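Local coordinates for cell division control protein 4 (Saccharomyces cerevisiae, PDB 3V7D) that recognises phosphorylated targets such as the CDK inhibitor Sic1 through its WD40 propeller and directs their ubiquitination as the F-box subunit of an SCF ligase, at residues V355-S367 and S394-L406. The protein carries 1 engineered substitution. Numbering follows the deposited sequence.
Sequences VGLLRLSDKFLVS and SAITTFYVSDNIL
Asp-403 OD1 accepts two hydrogen bonds from the turn 361-363: Ser-361 OG donates to it at 2.8 Å, nearly along the C-O axis, while the backbone N of Lys-363 reaches the same oxygen at 3.1 Å from the syn side, tilted out of the carboxylate plane. Ser-361 OG also accepts from Phe-364 N in an ST motif, so one hydroxyl both closes its own hairpin turn and donates to the aspartate of the next. With an alanine at Asp-403, the Ser-361 hydroxyl and the Lys-363 N-H would probably lose their shared acceptor, and the direct polar link between the two turns with it. The aliphatic part of Lys-363 lies against the carboxylate, and its NZ is linked through a water to Asp-403 O; that same carbonyl oxygen meets the edge of the Phe-364 ring, in its plane, 3.4 Å from CE2. The two segments belong to adjacent blades of the WD40 propeller, in repeats WD 6 and WD 7; their innermost strands, 355-360 and 396-401, run nearly parallel, with side chains filling the space between the sheets. Phe-399 is the main filler: with CG set between the backbone N and the carbonyl carbon (chi1 78°), its ring extends to the neighbouring blade, where CE1 meets Leu-357 CB at 3.7 Å and CE2 meets Val-366 CG1 at 3.5 Å. Arg-359 CG packs against the same ring, and the chain then bends at chi2 (-90°), so that the edge carbon Tyr-400 CD1 lies over the centre of one guanidinium face, the two planes 60° apart. Val-401 CG1 touches Val-366 CG2 at 3.8 Å. At the opposite end of the strands, Leu-357 CD1 approaches Ile-396 O, and this leucine also packs on an apolar side chain of the bound peptide.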
loop_
_atom_site.group_PDB
_atom_site.type_symbol
_atom_site.label_atom_id
_atom_site.label_comp_id
_atom_site.label_asym_id
_atom_site.label_seq_id
_atom_site.Cartn_x
_atom_site.Cartn_y
_atom_site.Cartn_z
ATOM N N VAL B 355 -17.288 -16.722 6.839
ATOM C CA VAL B 355 -16.290 -15.764 6.369
ATOM C C VAL B 355 -16.048 -15.983 4.877
ATOM O O VAL B 355 -15.419 -16.965 4.486
ATOM C CB VAL B 355 -14.952 -15.884 7.128
ATOM C CG1 VAL B 355 -14.035 -14.717 6.762
ATOM C CG2 VAL B 355 -15.184 -15.924 8.638
ATOM N N GLY B 356 -16.547 -15.070 4.050
ATOM C CA GLY B 356 -16.474 -15.238 2.609
ATOM C C GLY B 356 -15.648 -14.208 1.861
ATOM O O GLY B 356 -15.517 -14.287 0.642
ATOM N N LEU B 357 -15.078 -13.245 2.578
ATOM C CA LEU B 357 -14.331 -12.173 1.925
ATOM C C LEU B 357 -12.982 -11.917 2.591
ATOM O O LEU B 357 -12.901 -11.742 3.810
ATOM C CB LEU B 357 -15.161 -10.882 1.910
ATOM C CG LEU B 357 -16.501 -10.935 1.172
ATOM C CD1 LEU B 357 -17.381 -9.743 1.530
ATOM C CD2 LEU B 357 -16.261 -10.997 -0.325
ATOM N N LEU B 358 -11.930 -11.890 1.780
ATOM C CA LEU B 358 -10.573 -11.649 2.268
ATOM C C LEU B 358 -9.865 -10.649 1.380
ATOM O O LEU B 358 -10.000 -10.693 0.157
ATOM C CB LEU B 358 -9.751 -12.939 2.264
ATOM C CG LEU B 358 -10.126 -14.075 3.204
ATOM C CD1 LEU B 358 -9.214 -15.275 2.944
ATOM C CD2 LEU B 358 -10.040 -13.615 4.651
ATOM N N ARG B 359 -9.100 -9.754 1.997
ATOM C CA ARG B 359 -8.228 -8.851 1.255
ATOM C C ARG B 359 -6.906 -8.718 1.993
ATOM O O ARG B 359 -6.861 -8.801 3.220
ATOM C CB ARG B 359 -8.869 -7.473 1.090
ATOM C CG ARG B 359 -10.103 -7.453 0.209
ATOM C CD ARG B 359 -9.760 -7.201 -1.231
ATOM N NE ARG B 359 -10.960 -7.103 -2.054
ATOM C CZ ARG B 359 -10.947 -7.126 -3.381
ATOM N NH1 ARG B 359 -9.791 -7.244 -4.026
ATOM N NH2 ARG B 359 -12.082 -7.037 -4.061
ATOM N N LEU B 360 -5.831 -8.520 1.240
ATOM C CA LEU B 360 -4.515 -8.338 1.830
ATOM C C LEU B 360 -3.892 -7.052 1.311
ATOM O O LEU B 360 -3.663 -6.909 0.111
ATOM C CB LEU B 360 -3.616 -9.531 1.506
ATOM C CG LEU B 360 -2.216 -9.565 2.123
ATOM C CD1 LEU B 360 -2.290 -9.531 3.646
ATOM C CD2 LEU B 360 -1.450 -10.798 1.644
ATOM N N SER B 361 -3.655 -6.105 2.212
ATOM C CA SER B 361 -2.874 -4.920 1.882
ATOM C C SER B 361 -1.481 -5.128 2.452
ATOM O O SER B 361 -1.223 -6.147 3.089
ATOM C CB SER B 361 -3.501 -3.659 2.474
ATOM O OG SER B 361 -3.317 -3.607 3.878
ATOM N N ASP B 362 -0.589 -4.170 2.231
ATOM C CA ASP B 362 0.786 -4.286 2.711
ATOM C C ASP B 362 0.876 -4.570 4.212
ATOM O O ASP B 362 1.738 -5.330 4.645
ATOM C CB ASP B 362 1.598 -3.029 2.369
ATOM C CG ASP B 362 1.968 -2.950 0.900
ATOM O OD1 ASP B 362 2.175 -4.015 0.280
ATOM O OD2 ASP B 362 2.054 -1.821 0.368
ATOM N N LYS B 363 -0.015 -3.977 5.005
ATOM C CA LYS B 363 0.062 -4.154 6.454
ATOM C C LYS B 363 -1.132 -4.871 7.096
ATOM O O LYS B 363 -1.044 -5.319 8.239
ATOM C CB LYS B 363 0.328 -2.813 7.152
ATOM C CG LYS B 363 -0.829 -1.853 7.134
ATOM C CD LYS B 363 -0.420 -0.479 7.667
ATOM C CE LYS B 363 -0.136 -0.504 9.165
ATOM N NZ LYS B 363 0.006 0.864 9.741
ATOM N N PHE B 364 -2.237 -4.997 6.367
ATOM C CA PHE B 364 -3.441 -5.601 6.939
ATOM C C PHE B 364 -3.950 -6.810 6.156
ATOM O O PHE B 364 -4.096 -6.749 4.935
ATOM C CB PHE B 364 -4.587 -4.584 7.000
ATOM C CG PHE B 364 -4.302 -3.376 7.834
ATOM C CD1 PHE B 364 -3.930 -3.502 9.162
ATOM C CD2 PHE B 364 -4.455 -2.106 7.300
ATOM C CE1 PHE B 364 -3.688 -2.377 9.940
ATOM C CE2 PHE B 364 -4.217 -0.979 8.065
ATOM C CZ PHE B 364 -3.830 -1.115 9.391
ATOM N N LEU B 365 -4.228 -7.904 6.857
ATOM C CA LEU B 365 -5.134 -8.920 6.328
ATOM C C LEU B 365 -6.514 -8.505 6.797
ATOM O O LEU B 365 -6.712 -8.235 7.983
ATOM C CB LEU B 365 -4.801 -10.314 6.863
ATOM C CG LEU B 365 -5.821 -11.412 6.523
ATOM C CD1 LEU B 365 -5.879 -11.682 5.020
ATOM C CD2 LEU B 365 -5.534 -12.704 7.287
ATOM N N VAL B 366 -7.468 -8.422 5.878
ATOM C CA VAL B 366 -8.815 -7.995 6.248
ATOM C C VAL B 366 -9.854 -9.045 5.877
ATOM O O VAL B 366 -9.825 -9.601 4.779
ATOM C CB VAL B 366 -9.188 -6.643 5.608
ATOM C CG1 VAL B 366 -10.493 -6.113 6.201
ATOM C CG2 VAL B 366 -8.069 -5.634 5.809
ATOM N N SER B 367 -10.772 -9.311 6.800
ATOM C CA SER B 367 -11.794 -10.328 6.595
ATOM C C SER B 367 -13.179 -9.798 6.949
ATOM O O SER B 367 -13.336 -8.970 7.856
ATOM C CB SER B 367 -11.489 -11.562 7.437
ATOM O OG SER B 367 -11.451 -11.219 8.817
ATOM N N SER B 394 -26.425 -6.684 8.696
ATOM C CA SER B 394 -26.607 -7.351 7.418
ATOM C C SER B 394 -25.271 -7.913 6.950
ATOM O O SER B 394 -24.211 -7.384 7.285
ATOM C CB SER B 394 -27.159 -6.377 6.380
ATOM O OG SER B 394 -26.272 -5.282 6.201
ATOM N N ALA B 395 -25.334 -8.987 6.174
ATOM C CA ALA B 395 -24.148 -9.642 5.647
ATOM C C ALA B 395 -23.302 -8.690 4.808
ATOM O O ALA B 395 -23.833 -7.938 3.988
ATOM C CB ALA B 395 -24.561 -10.839 4.814
ATOM N N ILE B 396 -21.986 -8.718 5.008
ATOM C CA ILE B 396 -21.100 -7.921 4.167
ATOM C C ILE B 396 -21.048 -8.510 2.763
ATOM O O ILE B 396 -20.659 -9.662 2.581
ATOM C CB ILE B 396 -19.674 -7.839 4.731
ATOM C CG1 ILE B 396 -19.697 -7.289 6.159
ATOM C CG2 ILE B 396 -18.806 -6.953 3.838
ATOM C CD1 ILE B 396 -20.344 -5.926 6.273
ATOM N N THR B 397 -21.452 -7.723 1.771
ATOM C CA THR B 397 -21.470 -8.200 0.392
ATOM C C THR B 397 -20.152 -7.906 -0.321
ATOM O O THR B 397 -19.727 -8.659 -1.197
ATOM C CB THR B 397 -22.630 -7.575 -0.401
ATOM O OG1 THR B 397 -22.600 -6.153 -0.242
ATOM C CG2 THR B 397 -23.962 -8.094 0.109
ATOM N N THR B 398 -19.504 -6.811 0.065
ATOM C CA THR B 398 -18.250 -6.415 -0.565
ATOM C C THR B 398 -17.486 -5.413 0.296
ATOM O O THR B 398 -18.078 -4.668 1.074
ATOM C CB THR B 398 -18.484 -5.800 -1.973
ATOM O OG1 THR B 398 -17.225 -5.514 -2.591
ATOM C CG2 THR B 398 -19.291 -4.507 -1.883
ATOM N N PHE B 399 -16.166 -5.409 0.157
ATOM C CA PHE B 399 -15.346 -4.350 0.728
ATOM C C PHE B 399 -14.048 -4.238 -0.045
ATOM O O PHE B 399 -13.662 -5.153 -0.767
ATOM C CB PHE B 399 -15.065 -4.584 2.220
ATOM C CG PHE B 399 -13.989 -5.606 2.497
ATOM C CD1 PHE B 399 -14.308 -6.944 2.656
ATOM C CD2 PHE B 399 -12.660 -5.223 2.623
ATOM C CE1 PHE B 399 -13.325 -7.882 2.926
ATOM C CE2 PHE B 399 -11.671 -6.154 2.886
ATOM C CZ PHE B 399 -12.002 -7.485 3.041
ATOM N N TYR B 400 -13.375 -3.106 0.105
ATOM C CA TYR B 400 -12.060 -2.933 -0.483
ATOM C C TYR B 400 -11.219 -2.170 0.511
ATOM O O TYR B 400 -11.755 -1.435 1.343
ATOM C CB TYR B 400 -12.139 -2.189 -1.813
ATOM C CG TYR B 400 -10.956 -2.462 -2.725
ATOM C CD1 TYR B 400 -10.943 -3.574 -3.558
ATOM C CD2 TYR B 400 -9.856 -1.606 -2.752
ATOM C CE1 TYR B 400 -9.867 -3.829 -4.394
ATOM C CE2 TYR B 400 -8.775 -1.854 -3.589
ATOM C CZ TYR B 400 -8.788 -2.965 -4.405
ATOM O OH TYR B 400 -7.719 -3.217 -5.237
ATOM N N VAL B 401 -9.905 -2.344 0.443
ATOM C CA VAL B 401 -9.061 -1.807 1.498
ATOM C C VAL B 401 -7.646 -1.462 1.044
ATOM O O VAL B 401 -7.081 -2.098 0.150
ATOM C CB VAL B 401 -9.004 -2.792 2.689
ATOM C CG1 VAL B 401 -8.129 -4.000 2.350
ATOM C CG2 VAL B 401 -8.507 -2.096 3.952
ATOM N N SER B 402 -7.094 -0.425 1.665
ATOM C CA SER B 402 -5.684 -0.098 1.549
ATOM C C SER B 402 -5.163 0.062 2.970
ATOM O O SER B 402 -5.898 -0.173 3.927
ATOM C CB SER B 402 -5.497 1.207 0.781
ATOM O OG SER B 402 -5.974 2.306 1.545
ATOM N N ASP B 403 -3.907 0.470 3.115
ATOM C CA ASP B 403 -3.347 0.699 4.440
ATOM C C ASP B 403 -4.030 1.873 5.133
ATOM O O ASP B 403 -4.043 1.954 6.354
ATOM C CB ASP B 403 -1.840 0.952 4.367
ATOM C CG ASP B 403 -1.051 -0.289 3.989
ATOM O OD1 ASP B 403 -1.578 -1.417 4.131
ATOM O OD2 ASP B 403 0.108 -0.129 3.553
ATOM N N ASN B 404 -4.609 2.770 4.344
ATOM C CA ASN B 404 -5.185 3.999 4.869
ATOM C C ASN B 404 -6.710 4.001 4.975
ATOM O O ASN B 404 -7.273 4.650 5.852
ATOM C CB ASN B 404 -4.730 5.182 4.017
ATOM C CG ASN B 404 -3.253 5.481 4.181
ATOM O OD1 ASN B 404 -2.714 5.405 5.282
ATOM N ND2 ASN B 404 -2.590 5.821 3.085
ATOM N N ILE B 405 -7.371 3.265 4.087
ATOM C CA ILE B 405 -8.816 3.361 3.933
ATOM C C ILE B 405 -9.487 1.995 3.832
ATOM O O ILE B 405 -8.991 1.103 3.148
ATOM C CB ILE B 405 -9.175 4.179 2.665
ATOM C CG1 ILE B 405 -8.832 5.657 2.858
ATOM C CG2 ILE B 405 -10.652 4.042 2.320
ATOM C CD1 ILE B 405 -9.812 6.390 3.752
ATOM N N LEU B 406 -10.613 1.841 4.524
ATOM C CA LEU B 406 -11.515 0.715 4.314
ATOM C C LEU B 406 -12.860 1.233 3.797
ATOM O O LEU B 406 -13.435 2.162 4.365
ATOM C CB LEU B 406 -11.729 -0.061 5.616
ATOM C CG LEU B 406 -12.867 -1.091 5.655
ATOM C CD1 LEU B 406 -12.559 -2.281 4.763
ATOM C CD2 LEU B 406 -13.181 -1.554 7.091
HETATM O O HOH W 1 -5.561 -4.761 -1.257
HETATM O O HOH W 2 -2.637 2.512 8.870
#